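Local coordinates for protein putative NTP pyrophosphohydrolase (PDB 3NL9) that probably hydrolyses nucleoside triphosphates to monophosphates and pyrophosphate, as a member of the all-helical MazG-like pyrophosphohydrolases, at residues Gln124-Ala129 with Asp150-Pro155; Met128-Pro133 with Gln144-Pro149. One frame throughout, in Å; residues are numbered along the deposited sequence.

Contact 1: Gln124-Ala129 with Asp150-Pro155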
loop_
_atom_site.group_PDB
_atom_site.type_symbol
_atom_site.label_atom_id
_atom_site.label_comp_id
_atom_site.label_asym_id
_atom_site.label_seq_id
_atom_site.Cartn_x
_atom_site.Cartn_y
_atom_site.Cartn_z
ATOM N N GLN A 124 -6.901 11.976 6.555
ATOM C CA GLN A 124 -7.742 11.568 7.689
ATOM C C GLN A 124 -8.741 12.623 8.134
ATOM O O GLN A 124 -9.928 12.317 8.391
ATOM C CB GLN A 124 -6.842 11.194 8.898
ATOM C CG GLN A 124 -7.626 10.829 10.181
ATOM C CD GLN A 124 -8.457 9.578 10.005
ATOM O OE1 GLN A 124 -8.280 8.825 9.045
ATOM N NE2 GLN A 124 -9.297 9.297 10.975
ATOM N N GLN A 125 -8.263 13.855 8.275
ATOM C CA GLN A 125 -9.112 14.923 8.806
ATOM C C GLN A 125 -10.239 15.288 7.822
ATOM O O GLN A 125 -11.403 15.479 8.212
ATOM C CB GLN A 125 -8.263 16.135 9.188
ATOM C CG GLN A 125 -7.368 15.852 10.370
ATOM C CD GLN A 125 -6.678 17.077 10.961
ATOM O OE1 GLN A 125 -7.025 18.224 10.662
ATOM N NE2 GLN A 125 -5.715 16.825 11.842
ATOM N N ALA A 126 -9.901 15.336 6.549
ATOM C CA ALA A 126 -10.872 15.600 5.478
ATOM C C ALA A 126 -11.925 14.477 5.381
ATOM O O ALA A 126 -13.128 14.719 5.194
ATOM C CB ALA A 126 -10.110 15.771 4.127
ATOM N N ASN A 127 -11.467 13.233 5.521
ATOM C CA ASN A 127 -12.366 12.112 5.514
ATOM C C ASN A 127 -13.354 12.271 6.671
ATOM O O ASN A 127 -14.569 12.134 6.475
ATOM C CB ASN A 127 -11.590 10.787 5.654
ATOM C CG ASN A 127 -11.076 10.248 4.320
ATOM O OD1 ASN A 127 -11.336 10.829 3.263
ATOM N ND2 ASN A 127 -10.390 9.091 4.365
HETATM N N MSE A 128 -12.829 12.591 7.858
HETATM C CA MSE A 128 -13.682 12.697 9.071
HETATM C C MSE A 128 -14.633 13.886 8.972
HETATM O O MSE A 128 -15.711 13.875 9.555
HETATM C CB MSE A 128 -12.835 12.770 10.354
HETATM C CG MSE A 128 -12.045 11.478 10.714
HETATM SE SE MSE A 128 -13.186 9.884 10.891
HETATM C CE MSE A 128 -14.486 10.342 12.266
ATOM N N ALA A 129 -14.244 14.903 8.209
ATOM C CA ALA A 129 -15.055 16.110 8.053
ATOM C C ALA A 129 -16.223 15.885 7.054
ATOM O O ALA A 129 -16.970 16.812 6.740
ATOM C CB ALA A 129 -14.174 17.281 7.603
ATOM N N ASP A 150 -22.055 19.902 1.959
ATOM C CA ASP A 150 -21.935 21.303 1.566
ATOM C C ASP A 150 -20.927 21.991 2.482
ATOM O O ASP A 150 -21.034 21.921 3.715
ATOM C CB ASP A 150 -23.285 22.017 1.666
ATOM C CG ASP A 150 -24.314 21.466 0.694
ATOM O OD1 ASP A 150 -23.923 20.988 -0.406
ATOM O OD2 ASP A 150 -25.519 21.519 1.036
ATOM N N GLY A 151 -19.917 22.597 1.868
ATOM C CA GLY A 151 -18.889 23.348 2.593
ATOM C C GLY A 151 -17.635 22.564 2.932
ATOM O O GLY A 151 -16.734 23.098 3.574
ATOM N N TRP A 152 -17.589 21.306 2.506
ATOM C CA TRP A 152 -16.474 20.404 2.769
ATOM C C TRP A 152 -15.224 20.936 2.106
ATOM O O TRP A 152 -15.287 21.335 0.936
ATOM C CB TRP A 152 -16.794 19.028 2.213
ATOM C CG TRP A 152 -15.736 17.976 2.449
ATOM C CD1 TRP A 152 -15.417 17.396 3.632
ATOM C CD2 TRP A 152 -14.894 17.380 1.463
ATOM N NE1 TRP A 152 -14.411 16.472 3.451
ATOM C CE2 TRP A 152 -14.079 16.438 2.122
ATOM C CE3 TRP A 152 -14.750 17.544 0.080
ATOM C CZ2 TRP A 152 -13.133 15.657 1.443
ATOM C CZ3 TRP A 152 -13.812 16.767 -0.601
ATOM C CH2 TRP A 152 -13.010 15.838 0.085
ATOM N N LEU A 153 -14.118 21.017 2.858
ATOM C CA LEU A 153 -12.851 21.445 2.297
ATOM C C LEU A 153 -12.054 20.227 1.819
ATOM O O LEU A 153 -11.663 19.358 2.645
ATOM C CB LEU A 153 -12.030 22.228 3.324
ATOM C CG LEU A 153 -12.719 23.428 4.002
ATOM C CD1 LEU A 153 -11.851 24.001 5.150
ATOM C CD2 LEU A 153 -13.083 24.501 2.954
ATOM N N PRO A 154 -11.759 20.180 0.500
ATOM C CA PRO A 154 -11.076 19.023 -0.063
ATOM C C PRO A 154 -9.587 18.980 0.329
ATOM O O PRO A 154 -8.951 20.032 0.551
ATOM C CB PRO A 154 -11.263 19.195 -1.590
ATOM C CG PRO A 154 -11.442 20.646 -1.795
ATOM C CD PRO A 154 -12.064 21.199 -0.537
ATOM N N PRO A 155 -9.040 17.766 0.449
ATOM C CA PRO A 155 -7.658 17.622 0.912
ATOM C C PRO A 155 -6.589 18.012 -0.101
ATOM O O PRO A 155 -5.496 18.358 0.310
ATOM C CB PRO A 155 -7.543 16.125 1.225
ATOM C CG PRO A 155 -8.602 15.468 0.389
ATOM C CD PRO A 155 -9.711 16.459 0.281
#
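The indole of W152 meets the last turn of helix 117-128 edge-on, its N-H corner leading. With CG anti to the backbone N (chi1 -178°), the ring reaches from the returning loop to the helix, and NE1 donates to the carbonyl oxygen A126 O at 2.8 Å. The bond is nearly straight (169° at the hydrogen), and A126 O lies almost in the indole plane. Seen from the acceptor, though, NE1 stands above the carbonyl plane. The same oxygen takes a weak bond from A129 N, so two donors share it near the helix end. Farther along the ring edge, W152 CD1 comes to 3.5 Å from A129 O. A126 CB is the apolar counterpart: it touches W152 CZ2 at 4.0 Å, and P155 CB lies 3.9 Å from the same methyl, so two side chains of segment 150-155 pack on one small helix residue. P154 CA lies over one face of the indole, toward its rim, 3.6 Å above the plane. Across the helix, Q124 hydrogen-bonds to D10 O and to Y103 of the second subunit. A tryptophan donor on a last-turn carbonyl here fastens the irregular loop joining helices 117-128 and 156-170 of this MazG-like helical fold.

Contact 2: Met128-Pro133 with Gln144-Pro149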
loop_
_atom_site.group_PDB
_atom_site.type_symbol
_atom_site.label_atom_id
_atom_site.label_comp_id
_atom_site.label_asym_id
_atom_site.label_seq_id
_atom_site.Cartn_x
_atom_site.Cartn_y
_atom_site.Cartn_z
HETATM N N MSE A 128 -12.829 12.591 7.858
HETATM C CA MSE A 128 -13.682 12.697 9.071
HETATM C C MSE A 128 -14.633 13.886 8.972
HETATM O O MSE A 128 -15.711 13.875 9.555
HETATM C CB MSE A 128 -12.835 12.770 10.354
HETATM C CG MSE A 128 -12.045 11.478 10.714
HETATM SE SE MSE A 128 -13.186 9.884 10.891
HETATM C CE MSE A 128 -14.486 10.342 12.266
ATOM N N ALA A 129 -14.244 14.903 8.209
ATOM C CA ALA A 129 -15.055 16.110 8.053
ATOM C C ALA A 129 -16.223 15.885 7.054
ATOM O O ALA A 129 -16.970 16.812 6.740
ATOM C CB ALA A 129 -14.174 17.281 7.603
ATOM N N LYS A 130 -16.400 14.656 6.561
ATOM C CA LYS A 130 -17.506 14.369 5.649
ATOM C C LYS A 130 -18.819 14.211 6.368
ATOM O O LYS A 130 -19.852 14.002 5.746
ATOM C CB LYS A 130 -17.230 13.130 4.809
ATOM C CG LYS A 130 -16.136 13.313 3.784
ATOM C CD LYS A 130 -16.194 12.188 2.774
ATOM C CE LYS A 130 -15.062 12.280 1.773
ATOM N NZ LYS A 130 -15.190 11.230 0.717
ATOM N N LEU A 131 -18.820 14.320 7.686
ATOM C CA LEU A 131 -20.096 14.274 8.387
ATOM C C LEU A 131 -20.877 15.515 8.036
ATOM O O LEU A 131 -20.318 16.603 7.886
ATOM C CB LEU A 131 -19.888 14.157 9.892
ATOM C CG LEU A 131 -19.230 12.872 10.360
ATOM C CD1 LEU A 131 -18.843 12.969 11.873
ATOM C CD2 LEU A 131 -20.162 11.692 10.062
ATOM N N GLY A 132 -22.191 15.346 7.882
ATOM C CA GLY A 132 -23.088 16.463 7.685
ATOM C C GLY A 132 -23.287 17.278 8.956
ATOM O O GLY A 132 -22.690 16.973 10.015
ATOM N N PRO A 133 -24.146 18.304 8.875
ATOM C CA PRO A 133 -24.330 19.286 9.957
ATOM C C PRO A 133 -25.207 18.759 11.095
ATOM O O PRO A 133 -25.444 19.449 12.080
ATOM C CB PRO A 133 -24.999 20.462 9.241
ATOM C CG PRO A 133 -25.800 19.816 8.160
ATOM C CD PRO A 133 -25.022 18.593 7.719
ATOM N N GLN A 144 -24.702 3.316 -1.825
ATOM C CA GLN A 144 -24.351 3.762 -0.468
ATOM C C GLN A 144 -23.009 4.500 -0.373
ATOM O O GLN A 144 -22.340 4.439 0.665
ATOM C CB GLN A 144 -24.361 2.562 0.498
ATOM C CG GLN A 144 -25.729 1.918 0.683
ATOM C CD GLN A 144 -26.796 2.924 1.080
ATOM O OE1 GLN A 144 -27.424 3.551 0.226
ATOM N NE2 GLN A 144 -27.002 3.086 2.378
ATOM N N LYS A 145 -22.615 5.190 -1.446
ATOM C CA LYS A 145 -21.360 5.926 -1.453
ATOM C C LYS A 145 -21.459 7.048 -0.410
ATOM O O LYS A 145 -22.501 7.700 -0.288
ATOM C CB LYS A 145 -21.055 6.513 -2.841
ATOM C CG LYS A 145 -19.613 7.003 -2.988
ATOM C CD LYS A 145 -19.335 7.683 -4.328
ATOM C CE LYS A 145 -17.852 8.062 -4.456
ATOM N NZ LYS A 145 -17.663 9.461 -4.933
ATOM N N VAL A 146 -20.395 7.223 0.368
ATOM C CA VAL A 146 -20.323 8.342 1.307
ATOM C C VAL A 146 -20.150 9.624 0.481
ATOM O O VAL A 146 -19.210 9.740 -0.311
ATOM C CB VAL A 146 -19.135 8.217 2.299
ATOM C CG1 VAL A 146 -19.056 9.460 3.216
ATOM C CG2 VAL A 146 -19.268 6.940 3.149
HETATM N N MSE A 147 -21.034 10.586 0.711
HETATM C CA MSE A 147 -21.046 11.842 -0.050
HETATM C C MSE A 147 -20.432 12.985 0.762
HETATM O O MSE A 147 -20.436 12.945 1.989
HETATM C CB MSE A 147 -22.485 12.191 -0.411
HETATM C CG MSE A 147 -23.189 11.103 -1.233
HETATM SE SE MSE A 147 -22.439 10.920 -3.022
HETATM C CE MSE A 147 -20.644 10.253 -2.819
ATOM N N LYS A 148 -19.902 13.979 0.055
ATOM C CA LYS A 148 -19.294 15.146 0.691
ATOM C C LYS A 148 -20.392 16.147 1.087
ATOM O O LYS A 148 -21.310 16.422 0.309
ATOM C CB LYS A 148 -18.286 15.834 -0.253
ATOM C CG LYS A 148 -17.266 14.938 -0.988
ATOM C CD LYS A 148 -16.657 15.721 -2.184
ATOM C CE LYS A 148 -16.083 14.835 -3.304
ATOM N NZ LYS A 148 -14.963 13.994 -2.871
ATOM N N PRO A 149 -20.314 16.712 2.297
ATOM C CA PRO A 149 -21.339 17.699 2.635
ATOM C C PRO A 149 -21.021 19.075 2.060
ATOM O O PRO A 149 -19.864 19.359 1.718
ATOM C CB PRO A 149 -21.298 17.738 4.167
ATOM C CG PRO A 149 -19.864 17.440 4.485
ATOM C CD PRO A 149 -19.368 16.491 3.410
HETATM O O HOH W 1 -20.904 11.876 4.519
#
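A type I beta turn from M128 to L131 takes the chain out of helix 117-128, and the returning part of the same loop, 144-149, packs against it at a steep angle: the touching parts run 82° apart. The tight half belongs to P149, whose ring points its CB-CG-CD edge at the backbone of the turn. P149 CD lies 3.4 Å from K130 O and 3.6 Å from K130 CA, while P149 CG approaches L131 O at 3.5 Å. P149 CB completes the fit over the backbone of G132, 4.1 Å from its CA. Proline brings only C-H groups to these carbonyl oxygens, so the fit is mainly one of shape, and the segments exchange no direct hydrogen bond. A water supplies the polar link instead, within hydrogen-bonding distance of both K130 O (2.7 Å) and M147 O. The backbone of M147 is hydrogen-bonded in turn to the backbone of I138.

The other half is looser. The K130 side chain leaves beside its backbone N (chi1 -70°) and then runs extended, crossing V146 obliquely so that its CD meets V146 CG1; it also lies against W152, while V146 leans on F18. Past that apolar stretch the contact becomes a cluster of lysines at the protein surface, with K145 and K148 both near K130. Such proximity would be expected to lower the affinity of these amines for a proton somewhat, most of all for the closest pair, whose nitrogens K130 NZ and K148 NZ stand 4.5 Å apart.

In the fold
Both contacts lie at the surface, their centres about 17 Å (contact 1) and 19 Å (contact 2) from the centre of the chain, and they share M128 and A129. Contact 1 ties a helix to the loop that follows it and includes one buried residue, A126; contact 2 joins two parts of that loop and buries none. The chemistry follows: a direct, well-aligned bond to a helix carbonyl in the first, proline packing with a water bridge and neighbouring like charges in the second. K130 connects them, its CG resting 3.6 Å from W152 NE1. Together they illustrate how a long connection without helix or strand can be folded back onto the helix it leaves.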